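Local structure of acyl-CoA thioesterase II TesB2 (Mycobacterium marinum, 3U0A) at residues Q171-F176 and L238-S243; A224-R229 and V265-Q270. The protein probably hydrolyses fatty acyl-CoA thioesters to free fatty acids and coenzyme A, as a double-hotdog enzyme of the C/M/P thioester hydrolase family. One frame throughout, in Å; residues are numbered along the deposited sequence.

Interaction 1 (Q171-F176 and L238-S243)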
ATOM      1  N   GLN A 171      10.314  15.625   3.285  1.00 42.39           N
ATOM      2  CA  GLN A 171       9.158  15.959   2.453  1.00 42.13           C
ATOM      3  C   GLN A 171       9.669  16.457   1.135  1.00 42.36           C
ATOM      4  O   GLN A 171      10.752  17.047   1.040  1.00 42.98           O
ATOM      5  CB  GLN A 171       8.278  17.091   3.074  1.00 42.54           C
ATOM      6  CG  GLN A 171       7.401  16.656   4.236  1.00 42.39           C
ATOM      7  CD  GLN A 171       6.793  17.835   4.981  1.00 43.07           C
ATOM      8  OE1 GLN A 171       7.177  18.128   6.118  1.00 43.54           O
ATOM      9  NE2 GLN A 171       5.840  18.513   4.349  1.00 43.21           N
ATOM     10  N   GLN A 172       8.859  16.253   0.115  1.00 41.97           N
ATOM     11  CA  GLN A 172       9.143  16.848  -1.162  1.00 42.25           C
ATOM     12  C   GLN A 172       7.853  17.105  -1.923  1.00 41.99           C
ATOM     13  O   GLN A 172       6.941  16.300  -1.875  1.00 41.43           O
ATOM     14  CB  GLN A 172      10.080  15.958  -1.942  1.00 42.16           C
ATOM     15  CG  GLN A 172      10.154  16.316  -3.400  1.00 42.37           C
ATOM     16  CD  GLN A 172      11.353  15.711  -4.081  1.00 42.67           C
ATOM     17  OE1 GLN A 172      12.355  16.398  -4.231  1.00 43.45           O
ATOM     18  NE2 GLN A 172      11.278  14.425  -4.481  1.00 42.19           N
ATOM     19  N   GLN A 173       7.785  18.251  -2.598  1.00 42.50           N
ATOM     20  CA  GLN A 173       6.642  18.595  -3.432  1.00 42.38           C
ATOM     21  C   GLN A 173       7.057  18.855  -4.863  1.00 42.60           C
ATOM     22  O   GLN A 173       7.972  19.647  -5.111  1.00 43.29           O
ATOM     23  CB  GLN A 173       5.889  19.782  -2.836  1.00 42.88           C
ATOM     24  CG  GLN A 173       4.974  19.330  -1.711  1.00 42.59           C
ATOM     25  CD  GLN A 173       4.534  20.451  -0.804  1.00 43.29           C
ATOM     26  OE1 GLN A 173       4.995  21.591  -0.936  1.00 44.01           O
ATOM     27  NE2 GLN A 173       3.627  20.143   0.120  1.00 43.20           N
ATOM     28  N   VAL A 174       6.381  18.170  -5.791  1.00 42.13           N
ATOM     29  CA  VAL A 174       6.625  18.310  -7.225  1.00 42.34           C
ATOM     30  C   VAL A 174       5.338  18.533  -8.012  1.00 42.19           C
ATOM     31  O   VAL A 174       4.363  17.805  -7.834  1.00 41.67           O
ATOM     32  CB  VAL A 174       7.319  17.061  -7.803  1.00 42.04           C
ATOM     33  CG1 VAL A 174       7.838  17.369  -9.195  1.00 42.51           C
ATOM     34  CG2 VAL A 174       8.465  16.624  -6.908  1.00 42.14           C
ATOM     35  N   TRP A 175       5.342  19.523  -8.896  1.00 42.75           N
ATOM     36  CA  TRP A 175       4.249  19.692  -9.850  1.00 42.69           C
ATOM     37  C   TRP A 175       4.617  19.065 -11.152  1.00 42.62           C
ATOM     38  O   TRP A 175       5.712  19.234 -11.641  1.00 43.06           O
ATOM     39  CB  TRP A 175       3.994  21.147 -10.128  1.00 43.44           C
ATOM     40  CG  TRP A 175       3.332  21.926  -9.048  1.00 43.70           C
ATOM     41  CD1 TRP A 175       3.934  22.705  -8.089  1.00 44.23           C
ATOM     42  CD2 TRP A 175       1.899  22.079  -8.825  1.00 43.64           C
ATOM     43  NE1 TRP A 175       3.001  23.293  -7.291  1.00 44.48           N
ATOM     44  CE2 TRP A 175       1.759  22.958  -7.681  1.00 44.17           C
ATOM     45  CE3 TRP A 175       0.768  21.599  -9.445  1.00 43.34           C
ATOM     46  CZ2 TRP A 175       0.528  23.328  -7.188  1.00 44.41           C
ATOM     47  CZ3 TRP A 175      -0.475  21.944  -8.930  1.00 43.56           C
ATOM     48  CH2 TRP A 175      -0.593  22.796  -7.825  1.00 44.10           C
ATOM     49  N   PHE A 176       3.681  18.363 -11.752  1.00 42.20           N
ATOM     50  CA  PHE A 176       3.942  17.730 -13.034  1.00 42.21           C
ATOM     51  C   PHE A 176       2.739  17.805 -13.937  1.00 42.18           C
ATOM     52  O   PHE A 176       1.602  17.885 -13.479  1.00 41.98           O
ATOM     53  CB  PHE A 176       4.460  16.269 -12.894  1.00 41.75           C
ATOM     54  CG  PHE A 176       3.478  15.290 -12.253  1.00 41.12           C
ATOM     55  CD1 PHE A 176       2.767  14.353 -13.021  1.00 40.90           C
ATOM     56  CD2 PHE A 176       3.298  15.247 -10.857  1.00 40.86           C
ATOM     57  CE1 PHE A 176       1.898  13.428 -12.419  1.00 40.47           C
ATOM     58  CE2 PHE A 176       2.402  14.331 -10.262  1.00 40.42           C
ATOM     59  CZ  PHE A 176       1.716  13.420 -11.048  1.00 40.25           C
ATOM     60  N   LEU A 238      -0.297  18.255  -8.445  1.00 45.89           N
ATOM     61  CA  LEU A 238       0.677  18.415  -7.381  1.00 45.80           C
ATOM     62  C   LEU A 238       0.887  17.114  -6.628  1.00 45.30           C
ATOM     63  O   LEU A 238      -0.057  16.506  -6.106  1.00 45.39           O
ATOM     64  CB  LEU A 238       0.250  19.465  -6.391  1.00 46.56           C
ATOM     65  CG  LEU A 238       1.032  19.584  -5.066  1.00 46.65           C
ATOM     66  CD1 LEU A 238       2.398  20.217  -5.286  1.00 46.55           C
ATOM     67  CD2 LEU A 238       0.222  20.415  -4.101  1.00 47.51           C
ATOM     68  N   TYR A 239       2.143  16.697  -6.592  1.00 44.81           N
ATOM     69  CA  TYR A 239       2.518  15.538  -5.875  1.00 44.40           C
ATOM     70  C   TYR A 239       3.084  15.939  -4.540  1.00 44.68           C
ATOM     71  O   TYR A 239       4.196  16.431  -4.451  1.00 44.69           O
ATOM     72  CB  TYR A 239       3.580  14.769  -6.605  1.00 43.79           C
ATOM     73  CG  TYR A 239       3.503  13.300  -6.342  1.00 43.35           C
ATOM     74  CD1 TYR A 239       2.727  12.761  -5.299  1.00 43.47           C
ATOM     75  CD2 TYR A 239       4.220  12.425  -7.131  1.00 42.86           C
ATOM     76  CE1 TYR A 239       2.663  11.374  -5.094  1.00 43.07           C
ATOM     77  CE2 TYR A 239       4.167  11.045  -6.930  1.00 42.51           C
ATOM     78  CZ  TYR A 239       3.390  10.510  -5.944  1.00 42.60           C
ATOM     79  OH  TYR A 239       3.380   9.127  -5.860  1.00 42.26           O
ATOM     80  N   ASP A 240       2.323  15.693  -3.496  1.00 44.94           N
ATOM     81  CA  ASP A 240       2.789  15.959  -2.159  1.00 45.26           C
ATOM     82  C   ASP A 240       3.350  14.660  -1.549  1.00 44.78           C
ATOM     83  O   ASP A 240       2.599  13.721  -1.299  1.00 44.58           O
ATOM     84  CB  ASP A 240       1.647  16.549  -1.343  1.00 45.94           C
ATOM     85  CG  ASP A 240       2.063  16.949   0.017  1.00 46.40           C
ATOM     86  OD1 ASP A 240       3.207  17.377   0.203  1.00 46.47           O
ATOM     87  OD2 ASP A 240       1.231  16.827   0.903  1.00 46.75           O
ATOM     88  N   GLN A 241       4.671  14.644  -1.347  1.00 44.65           N
ATOM     89  CA  GLN A 241       5.429  13.423  -1.029  1.00 44.20           C
ATOM     90  C   GLN A 241       6.120  13.522   0.308  1.00 44.55           C
ATOM     91  O   GLN A 241       6.337  14.620   0.837  1.00 45.12           O
ATOM     92  CB  GLN A 241       6.525  13.133  -2.063  1.00 43.76           C
ATOM     93  CG  GLN A 241       6.114  13.240  -3.503  1.00 43.49           C
ATOM     94  CD  GLN A 241       7.292  13.063  -4.460  1.00 43.13           C
ATOM     95  OE1 GLN A 241       8.395  13.523  -4.186  1.00 43.27           O
ATOM     96  NE2 GLN A 241       7.055  12.406  -5.590  1.00 42.74           N
ATOM     97  N   SER A 242       6.459  12.352   0.844  1.00 44.27           N
ATOM     98  CA  SER A 242       7.247  12.258   2.055  1.00 44.58           C
ATOM     99  C   SER A 242       7.889  10.886   2.194  1.00 44.17           C
ATOM    100  O   SER A 242       7.429   9.910   1.620  1.00 43.68           O
ATOM    101  CB  SER A 242       6.397  12.571   3.295  1.00 45.11           C
ATOM    102  OG  SER A 242       6.046  11.405   4.037  1.00 44.92           O
ATOM    103  N   SER A 243       8.958  10.828   2.969  1.00 44.44           N
ATOM    104  CA  SER A 243       9.602   9.590   3.315  1.00 44.22           C
ATOM    105  C   SER A 243       9.567   9.492   4.820  1.00 44.70           C
ATOM    106  O   SER A 243      10.417  10.039   5.490  1.00 45.22           O
ATOM    107  CB  SER A 243      11.037   9.565   2.813  1.00 44.18           C
ATOM    108  OG  SER A 243      11.639   8.309   3.083  1.00 44.02           O
TER
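Two glutamines, Gln172 and Gln241, stand side by side on one face of this antiparallel strand pair and join at their tips. CG of Gln172 lies anti to the backbone N, whereas CG of Gln241 lies anti to its carbonyl carbon; both chains then run extended in the same direction. Gln172 NE2 donates to Gln241 OE1 (3.0 Å), almost along the axis of the acceptor C=O and close to the donor's own amide plane, with the two amides twisted 42° apart. Beneath them Gln172 and Gln241 form a hydrogen-bonded pair, with Gln241 N 2.9 Å from Gln172 O; Val174 and Tyr239 form the next, with Tyr239 N 2.8 Å from Val174 O. The strands belong to the C-terminal hotdog domain, whose curved antiparallel sheet wraps around helix 186-200. Phe176, Tyr239 and Gln241 touch that helix, and Tyr239 OH is hydrogen-bonded to Ser197 OG on it. CE2 of Phe176, whose CG takes the crowded position between backbone N and carbonyl carbon (chi1 63°), reaches Tyr239 CB at 3.9 Å with the ring edge. The reverse face of the pair carries Gln173, Trp175, Leu238 and Asp240. With CG of Asp240 anti to its backbone N, OD1 swings toward strand 171-178 and accepts from Gln173 NE2 (2.8 Å); the donor stands above the carboxylate plane, while OD1 keeps near the plane of the Gln173 amide. At the non-hydrogen-bonded pair Trp175-Leu238, Leu238 CB sits over one face of the indole, 3.6 Å from the centroid of its six-membered ring, in a CH-pi contact only 9° off the ring normal. Leu238 CD1 extends over the pyrrole part of the same indole, 3.7 Å from Trp175 NE1, and Met123 of a loop touches both side chains.

Interaction 2 (A224-R229 and V265-Q270); sequences AMWFMR and VAAVMQ
The indole of Trp226 meets strand 264-275 with its edge: CE3 lies 3.6 Å from Ala267 O and CZ3 4.1 Å from Met269 N, both partners near the ring plane. CG of Trp226 is anti to its carbonyl carbon, and the pyrrole nitrogen NE1 is hydrogen-bonded to Asp222 OD2 of the second subunit. On the other face of the sheet the Phe227 ring brings CD1 to 4.3 Å from Ala266 CB. Beside it Met225 and Val268 run alongside each other, Met225 CG packing on Val268 CG2 at 3.8 Å. Paired bonds link Ala224 to Met269 and Trp226 to Ala267; Trp226 N to Ala267 O is 3.0 Å, in the carbonyl plane. Past Phe227 the chain leaves the strand, yet Val265 O still accepts from Met228 N at 2.9 Å, and weakly from Arg229 N. The bent Met228 chain folds back to put CE 3.6 Å from Ala266 N. Val265 and Ala266 together face Ile257, a classic beta bulge against strand 250-259. Met225 and Phe227 pack on helix 186-200, Trp226 packs on Met269 of the second subunit and Met269 on Trp226 of that subunit, and strand 58-66 flanks 217-227, joining the two hotdog halves.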
ATOM      1  N   ALA A 224       2.055   0.550  -4.146  1.00 41.07           N
ATOM      2  CA  ALA A 224       0.645   0.382  -3.806  1.00 41.18           C
ATOM      3  C   ALA A 224       0.006   1.699  -4.140  1.00 41.42           C
ATOM      4  O   ALA A 224       0.533   2.737  -3.752  1.00 41.52           O
ATOM      5  CB  ALA A 224       0.473   0.075  -2.311  1.00 41.21           C
ATOM      6  N   MET A 225      -1.118   1.661  -4.856  1.00 41.58           N
ATOM      7  CA  MET A 225      -1.803   2.896  -5.314  1.00 41.89           C
ATOM      8  C   MET A 225      -3.315   2.812  -5.177  1.00 42.20           C
ATOM      9  O   MET A 225      -3.897   1.724  -5.223  1.00 42.15           O
ATOM     10  CB  MET A 225      -1.460   3.204  -6.761  1.00 41.90           C
ATOM     11  CG  MET A 225       0.024   3.381  -7.023  1.00 41.64           C
ATOM     12  SD  MET A 225       0.396   3.703  -8.746  1.00 41.66           S
ATOM     13  CE  MET A 225       2.207   3.639  -8.664  1.00 41.35           C
ATOM     14  N   TRP A 226      -3.941   3.978  -4.992  1.00 42.57           N
ATOM     15  CA  TRP A 226      -5.383   4.060  -4.845  1.00 42.97           C
ATOM     16  C   TRP A 226      -5.865   5.194  -5.655  1.00 43.40           C
ATOM     17  O   TRP A 226      -5.433   6.310  -5.456  1.00 43.54           O
ATOM     18  CB  TRP A 226      -5.763   4.222  -3.371  1.00 43.10           C
ATOM     19  CG  TRP A 226      -5.362   3.031  -2.499  1.00 42.71           C
ATOM     20  CD1 TRP A 226      -6.120   1.925  -2.171  1.00 42.66           C
ATOM     21  CD2 TRP A 226      -4.104   2.819  -1.818  1.00 42.39           C
ATOM     22  NE1 TRP A 226      -5.433   1.068  -1.369  1.00 42.31           N
ATOM     23  CE2 TRP A 226      -4.212   1.535  -1.137  1.00 42.16           C
ATOM     24  CE3 TRP A 226      -2.931   3.535  -1.707  1.00 42.32           C
ATOM     25  CZ2 TRP A 226      -3.183   1.022  -0.380  1.00 41.90           C
ATOM     26  CZ3 TRP A 226      -1.887   2.994  -0.939  1.00 42.07           C
ATOM     27  CH2 TRP A 226      -2.025   1.771  -0.288  1.00 41.88           C
ATOM     28  N   PHE A 227      -6.757   4.918  -6.591  1.00 43.66           N
ATOM     29  CA  PHE A 227      -7.191   5.910  -7.576  1.00 44.11           C
ATOM     30  C   PHE A 227      -8.573   6.344  -7.211  1.00 44.72           C
ATOM     31  O   PHE A 227      -9.526   5.628  -7.446  1.00 44.93           O
ATOM     32  CB  PHE A 227      -7.146   5.315  -8.981  1.00 44.07           C
ATOM     33  CG  PHE A 227      -5.831   4.704  -9.307  1.00 43.50           C
ATOM     34  CD1 PHE A 227      -4.714   5.498  -9.471  1.00 43.30           C
ATOM     35  CD2 PHE A 227      -5.685   3.340  -9.397  1.00 43.22           C
ATOM     36  CE1 PHE A 227      -3.481   4.941  -9.750  1.00 42.84           C
ATOM     37  CE2 PHE A 227      -4.453   2.783  -9.675  1.00 42.78           C
ATOM     38  CZ  PHE A 227      -3.351   3.582  -9.857  1.00 42.60           C
ATOM     39  N   MET A 228      -8.673   7.513  -6.598  1.00 45.07           N
ATOM     40  CA  MET A 228      -9.921   7.935  -5.943  1.00 45.69           C
ATOM     41  C   MET A 228     -10.888   8.777  -6.819  1.00 46.45           C
ATOM     42  O   MET A 228     -12.079   8.564  -6.779  1.00 46.94           O
ATOM     43  CB  MET A 228      -9.599   8.715  -4.663  1.00 45.79           C
ATOM     44  CG  MET A 228      -9.135   7.891  -3.476  1.00 45.32           C
ATOM     45  SD  MET A 228      -7.407   8.129  -2.942  1.00 44.78           S
ATOM     46  CE  MET A 228      -7.158   9.890  -3.051  1.00 45.33           C
ATOM     47  N   ARG A 229     -10.389   9.754  -7.573  1.00 46.61           N
ATOM     48  CA  ARG A 229     -11.268  10.662  -8.342  1.00 47.41           C
ATOM     49  C   ARG A 229     -10.661  10.890  -9.698  1.00 47.29           C
ATOM     50  O   ARG A 229      -9.458  10.735  -9.883  1.00 46.66           O
ATOM     51  CB  ARG A 229     -11.429  12.015  -7.637  1.00 47.98           C
ATOM     52  CG  ARG A 229     -12.235  11.947  -6.357  1.00 48.33           C
ATOM     53  CD  ARG A 229     -11.993  13.180  -5.503  1.00 48.74           C
ATOM     54  NE  ARG A 229     -12.619  13.063  -4.185  1.00 49.02           N
ATOM     55  CZ  ARG A 229     -12.024  12.632  -3.063  1.00 48.55           C
ATOM     56  NH1 ARG A 229     -10.739  12.274  -3.027  1.00 47.78           N
ATOM     57  NH2 ARG A 229     -12.741  12.553  -1.951  1.00 48.92           N
ATOM     58  N   VAL A 265      -6.875  13.078  -5.777  1.00 41.16           N
ATOM     59  CA  VAL A 265      -7.234  12.158  -6.844  1.00 41.91           C
ATOM     60  C   VAL A 265      -6.537  10.823  -6.768  1.00 41.69           C
ATOM     61  O   VAL A 265      -7.069   9.867  -7.314  1.00 42.60           O
ATOM     62  CB  VAL A 265      -6.972  12.795  -8.230  1.00 42.46           C
ATOM     63  CG1 VAL A 265      -7.746  14.102  -8.352  1.00 42.91           C
ATOM     64  CG2 VAL A 265      -5.495  13.057  -8.457  1.00 41.89           C
ATOM     65  N   ALA A 266      -5.362  10.757  -6.104  1.00 40.70           N
ATOM     66  CA  ALA A 266      -4.634   9.488  -5.853  1.00 40.47           C
ATOM     67  C   ALA A 266      -3.681   9.521  -4.639  1.00 39.53           C
ATOM     68  O   ALA A 266      -3.173  10.580  -4.254  1.00 39.04           O
ATOM     69  CB  ALA A 266      -3.897   9.013  -7.109  1.00 40.81           C
ATOM     70  N   ALA A 267      -3.507   8.352  -4.011  1.00 39.58           N
ATOM     71  CA  ALA A 267      -2.582   8.133  -2.904  1.00 38.98           C
ATOM     72  C   ALA A 267      -1.638   7.037  -3.310  1.00 38.88           C
ATOM     73  O   ALA A 267      -2.025   6.135  -4.045  1.00 39.58           O
ATOM     74  CB  ALA A 267      -3.312   7.739  -1.637  1.00 39.51           C
ATOM     75  N   VAL A 268      -0.385   7.130  -2.885  1.00 38.23           N
ATOM     76  CA  VAL A 268       0.604   6.112  -3.224  1.00 38.19           C
ATOM     77  C   VAL A 268       1.507   5.854  -2.037  1.00 37.80           C
ATOM     78  O   VAL A 268       1.891   6.785  -1.341  1.00 37.46           O
ATOM     79  CB  VAL A 268       1.528   6.533  -4.399  1.00 38.08           C
ATOM     80  CG1 VAL A 268       2.557   5.456  -4.677  1.00 38.20           C
ATOM     81  CG2 VAL A 268       0.739   6.857  -5.668  1.00 38.74           C
ATOM     82  N   MET A 269       1.843   4.585  -1.820  1.00 38.10           N
ATOM     83  CA  MET A 269       2.952   4.193  -0.952  1.00 37.86           C
ATOM     84  C   MET A 269       3.892   3.302  -1.735  1.00 37.92           C
ATOM     85  O   MET A 269       3.434   2.467  -2.491  1.00 38.52           O
ATOM     86  CB  MET A 269       2.426   3.424   0.219  1.00 38.52           C
ATOM     87  CG  MET A 269       1.769   4.316   1.238  1.00 38.69           C
ATOM     88  SD  MET A 269       3.056   4.719   2.405  1.00 38.50           S
ATOM     89  CE  MET A 269       2.608   3.673   3.780  1.00 39.80           C
ATOM     90  N   GLN A 270       5.199   3.483  -1.532  1.00 37.54           N
ATOM     91  CA  GLN A 270       6.223   2.722  -2.217  1.00 37.71           C
ATOM     92  C   GLN A 270       7.449   2.590  -1.351  1.00 37.54           C
ATOM     93  O   GLN A 270       7.921   3.560  -0.747  1.00 37.28           O
ATOM     94  CB  GLN A 270       6.581   3.411  -3.521  1.00 37.77           C
ATOM     95  CG  GLN A 270       7.711   2.812  -4.337  1.00 38.23           C
ATOM     96  CD  GLN A 270       7.678   3.303  -5.786  1.00 38.86           C
ATOM     97  OE1 GLN A 270       7.448   4.488  -6.025  1.00 38.78           O
ATOM     98  NE2 GLN A 270       7.878   2.405  -6.749  1.00 39.76           N
TER

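In the fold
Both interactions are buried antiparallel pairings around helix 186-200, each with a few partly exposed residues, and strand 250-259 lies between strands 237-247 and 264-275, so the two are separate pairings within the C-terminal hotdog sheet. Tyr239 OH of interaction 1 nevertheless touches Val268 CG2 of interaction 2 at 3.5 Å, on the helix side. Interaction 2 lies nearer the chain centre, beside the junction with the N-terminal half; between its two segments side chains meet only by apolar packing, polar ends turning to the second subunit and elsewhere, with the face away from the helix packed against that subunit. Interaction 1, toward the outer strand 152-156, adds side-chain hydrogen bonds from glutamines to the backbone pairing, alongside its aromatic packing.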